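Local atomic coordinates of 2-oxoadipate dioxygenase/decarboxylase, chloroplastic/amyloplastic (PDB entry 6W1K), a protein that catalyses the iron(II)-dependent decarboxylation and hydroxylation of 2-oxoadipate to D-2-hydroxyglutarate in lysine catabolism. Residues Tyr57-Phe62 with Leu193-Ile198. Numbering follows the deposited sequence.
With NI (nickel (II) ion), chain E; OOG (2-oxoadipic acid), chain F.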
loop_
_atom_site.group_PDB
_atom_site.type_symbol
_atom_site.label_atom_id
_atom_site.label_comp_id
_atom_site.label_asym_id
_atom_site.label_seq_id
_atom_site.Cartn_x
_atom_site.Cartn_y
_atom_site.Cartn_z
ATOM N N TYR A 57 11.489 1.814 0.656
ATOM C CA TYR A 57 10.076 1.552 0.501
ATOM C C TYR A 57 9.644 1.986 -0.883
ATOM O O TYR A 57 9.739 3.163 -1.224
ATOM C CB TYR A 57 9.291 2.294 1.564
ATOM C CG TYR A 57 9.453 1.714 2.946
ATOM C CD1 TYR A 57 9.699 0.357 3.136
ATOM C CD2 TYR A 57 9.317 2.516 4.068
ATOM C CE1 TYR A 57 9.804 -0.182 4.420
ATOM C CE2 TYR A 57 9.425 1.978 5.364
ATOM C CZ TYR A 57 9.667 0.634 5.524
ATOM O OH TYR A 57 9.768 0.085 6.781
ATOM N N ASP A 58 9.170 1.032 -1.674
ATOM C CA ASP A 58 8.745 1.336 -3.041
ATOM C C ASP A 58 7.473 2.169 -3.038
ATOM O O ASP A 58 7.361 3.172 -3.760
ATOM C CB ASP A 58 8.520 0.030 -3.786
ATOM C CG ASP A 58 8.087 0.245 -5.227
ATOM O OD1 ASP A 58 6.873 0.457 -5.499
ATOM O OD2 ASP A 58 8.978 0.228 -6.079
ATOM N N HIS A 59 6.496 1.753 -2.236
ATOM C CA HIS A 59 5.255 2.500 -2.063
ATOM C C HIS A 59 4.535 2.089 -0.779
ATOM O O HIS A 59 4.807 1.044 -0.182
ATOM C CB HIS A 59 4.329 2.319 -3.279
ATOM C CG HIS A 59 3.869 0.909 -3.513
ATOM N ND1 HIS A 59 4.607 -0.003 -4.226
ATOM C CD2 HIS A 59 2.706 0.271 -3.183
ATOM C CE1 HIS A 59 3.947 -1.149 -4.307
ATOM N NE2 HIS A 59 2.790 -1.006 -3.691
ATOM N N PHE A 60 3.635 2.971 -0.345
ATOM C CA PHE A 60 2.656 2.768 0.708
ATOM C C PHE A 60 1.306 2.630 0.020
ATOM O O PHE A 60 1.082 3.274 -1.002
ATOM C CB PHE A 60 2.586 3.975 1.641
ATOM C CG PHE A 60 3.641 4.036 2.705
ATOM C CD1 PHE A 60 4.743 3.192 2.685
ATOM C CD2 PHE A 60 3.525 4.969 3.736
ATOM C CE1 PHE A 60 5.689 3.247 3.653
ATOM C CE2 PHE A 60 4.468 5.020 4.743
ATOM C CZ PHE A 60 5.573 4.156 4.685
ATOM N N ALA A 61 0.382 1.836 0.588
ATOM C CA ALA A 61 -0.955 1.702 0.002
ATOM C C ALA A 61 -2.026 1.861 1.086
ATOM O O ALA A 61 -1.796 1.528 2.248
ATOM C CB ALA A 61 -1.112 0.367 -0.724
ATOM N N PHE A 62 -3.151 2.467 0.710
ATOM C CA PHE A 62 -4.266 2.760 1.614
ATOM C C PHE A 62 -5.571 2.401 0.910
ATOM O O PHE A 62 -5.659 2.460 -0.318
ATOM C CB PHE A 62 -4.325 4.251 2.048
ATOM C CG PHE A 62 -3.073 4.750 2.721
ATOM C CD1 PHE A 62 -2.014 5.250 1.972
ATOM C CD2 PHE A 62 -2.955 4.718 4.091
ATOM C CE1 PHE A 62 -0.878 5.695 2.607
ATOM C CE2 PHE A 62 -1.824 5.167 4.746
ATOM C CZ PHE A 62 -0.787 5.673 3.997
ATOM N N LEU A 193 -2.326 2.007 7.260
ATOM C CA LEU A 193 -1.493 1.580 6.145
ATOM C C LEU A 193 -1.798 0.125 5.803
ATOM O O LEU A 193 -1.717 -0.760 6.670
ATOM C CB LEU A 193 -0.040 1.749 6.546
ATOM C CG LEU A 193 0.986 1.372 5.513
ATOM C CD1 LEU A 193 0.982 2.320 4.304
ATOM C CD2 LEU A 193 2.320 1.400 6.239
ATOM N N ASN A 194 -2.173 -0.120 4.546
ATOM C CA ASN A 194 -2.561 -1.472 4.126
ATOM C C ASN A 194 -1.338 -2.329 3.808
ATOM O O ASN A 194 -1.333 -3.544 4.070
ATOM C CB ASN A 194 -3.490 -1.368 2.918
ATOM C CG ASN A 194 -3.735 -2.698 2.271
ATOM O OD1 ASN A 194 -3.054 -3.067 1.325
ATOM N ND2 ASN A 194 -4.699 -3.441 2.792
ATOM N N HIS A 195 -0.289 -1.709 3.254
ATOM C CA HIS A 195 1.008 -2.362 3.207
ATOM C C HIS A 195 2.085 -1.347 2.856
ATOM O O HIS A 195 1.819 -0.264 2.312
ATOM C CB HIS A 195 1.026 -3.533 2.221
ATOM C CG HIS A 195 0.859 -3.151 0.782
ATOM N ND1 HIS A 195 -0.378 -3.025 0.177
ATOM C CD2 HIS A 195 1.773 -2.919 -0.189
ATOM C CE1 HIS A 195 -0.215 -2.713 -1.093
ATOM N NE2 HIS A 195 1.082 -2.618 -1.336
ATOM N N THR A 196 3.300 -1.699 3.222
ATOM C CA THR A 196 4.482 -1.097 2.634
ATOM C C THR A 196 5.070 -2.130 1.688
ATOM O O THR A 196 4.671 -3.301 1.690
ATOM C CB THR A 196 5.490 -0.665 3.707
ATOM O OG1 THR A 196 6.477 0.197 3.103
ATOM C CG2 THR A 196 6.181 -1.864 4.317
ATOM N N THR A 197 6.051 -1.696 0.902
ATOM C CA THR A 197 6.652 -2.493 -0.168
ATOM C C THR A 197 8.152 -2.325 -0.128
ATOM O O THR A 197 8.637 -1.194 -0.140
ATOM C CB THR A 197 6.142 -2.011 -1.527
ATOM O OG1 THR A 197 4.715 -1.968 -1.492
ATOM C CG2 THR A 197 6.581 -2.903 -2.653
ATOM N N ILE A 198 8.882 -3.428 -0.102
ATOM C CA ILE A 198 10.329 -3.383 -0.145
ATOM C C ILE A 198 10.757 -3.344 -1.603
ATOM O O ILE A 198 10.332 -4.175 -2.416
ATOM C CB ILE A 198 10.941 -4.587 0.575
ATOM C CG1 ILE A 198 10.598 -4.570 2.062
ATOM C CG2 ILE A 198 12.442 -4.617 0.366
ATOM C CD1 ILE A 198 11.090 -5.841 2.759
HETATM NI NI NI E . 1.393 -2.544 -3.480
HETATM C C2 OOG F . -3.462 -2.278 -2.921
HETATM C C3 OOG F . -3.109 -3.411 -3.888
HETATM C C4 OOG F . -2.478 -2.841 -5.162
HETATM C C6 OOG F . 0.007 -2.750 -6.071
HETATM O O4 OOG F . -0.374 -2.822 -7.266
HETATM O O3 OOG F . 1.221 -2.882 -5.798
HETATM C C5 OOG F . -1.001 -2.504 -4.955
HETATM C C1 OOG F . -4.301 -2.776 -1.735
HETATM O O1 OOG F . -4.916 -2.009 -1.080
HETATM O O2 OOG F . -4.358 -4.129 -1.399
HETATM O O5 OOG F . -0.627 -2.049 -3.934
#
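His59 and His195 converge on one metal ion from neighbouring antiparallel strands, 57-65 and 195-199, and supply two of the three protein ligands of the metal site in this vicinal-oxygen-chelate-like fold. Nickel occupies the iron(II) site: NE2 of His59 binds it at 2.1 Å and NE2 of His195 at 2.2 Å, with the ring planes turned 84° apart. Glu267 completes the facial triad, and 2-oxoadipate chelates the metal through its keto oxygen O5 and carboxylate oxygen O3. In both histidines CG lies between the backbone N and the carbonyl carbon (chi1 63° in His59, 66° in His195), which starts each ring toward the shared metal.

Among the backbone bonds, Asp58 N donates to Thr197 O, Ala61 N to His195 O and Asn194 N to Ala61 O, joining the two segments near both ends of the contact. Thr197 OG1 lies 3.0 Å above the centre of the His59 ring and makes a weak hydrogen bond to His59 O, while its CB gives a CH-pi contact to the same face.

Away from the metal, the packing is mainly apolar. Leu193 CD1 lies 3.5 Å from Phe60 CB and makes a CH-pi contact over the face of the Phe62 ring, while its CD2 lies over a face of the Phe60 ring. Thr196 OG1, buried without a polar partner, sits over one face of Tyr57, toward the rim, and at the edge of Phe60. The OH of Tyr57 is hydrogen-bonded to Glu30 OE2 of helix 16-36. An alanine in place of Tyr57 would probably uncover that side of Thr196 and leave Glu30 without this hydroxyl.

On the edge of the His59 ring away from the metal, Asp58, salt-bridged to Arg271, holds the ring's rotation together with the metal bond: ND1 of His59 gives a nearly straight, in-plane bond of 2.6 Å to the anti lone pair of Asp58 OD1.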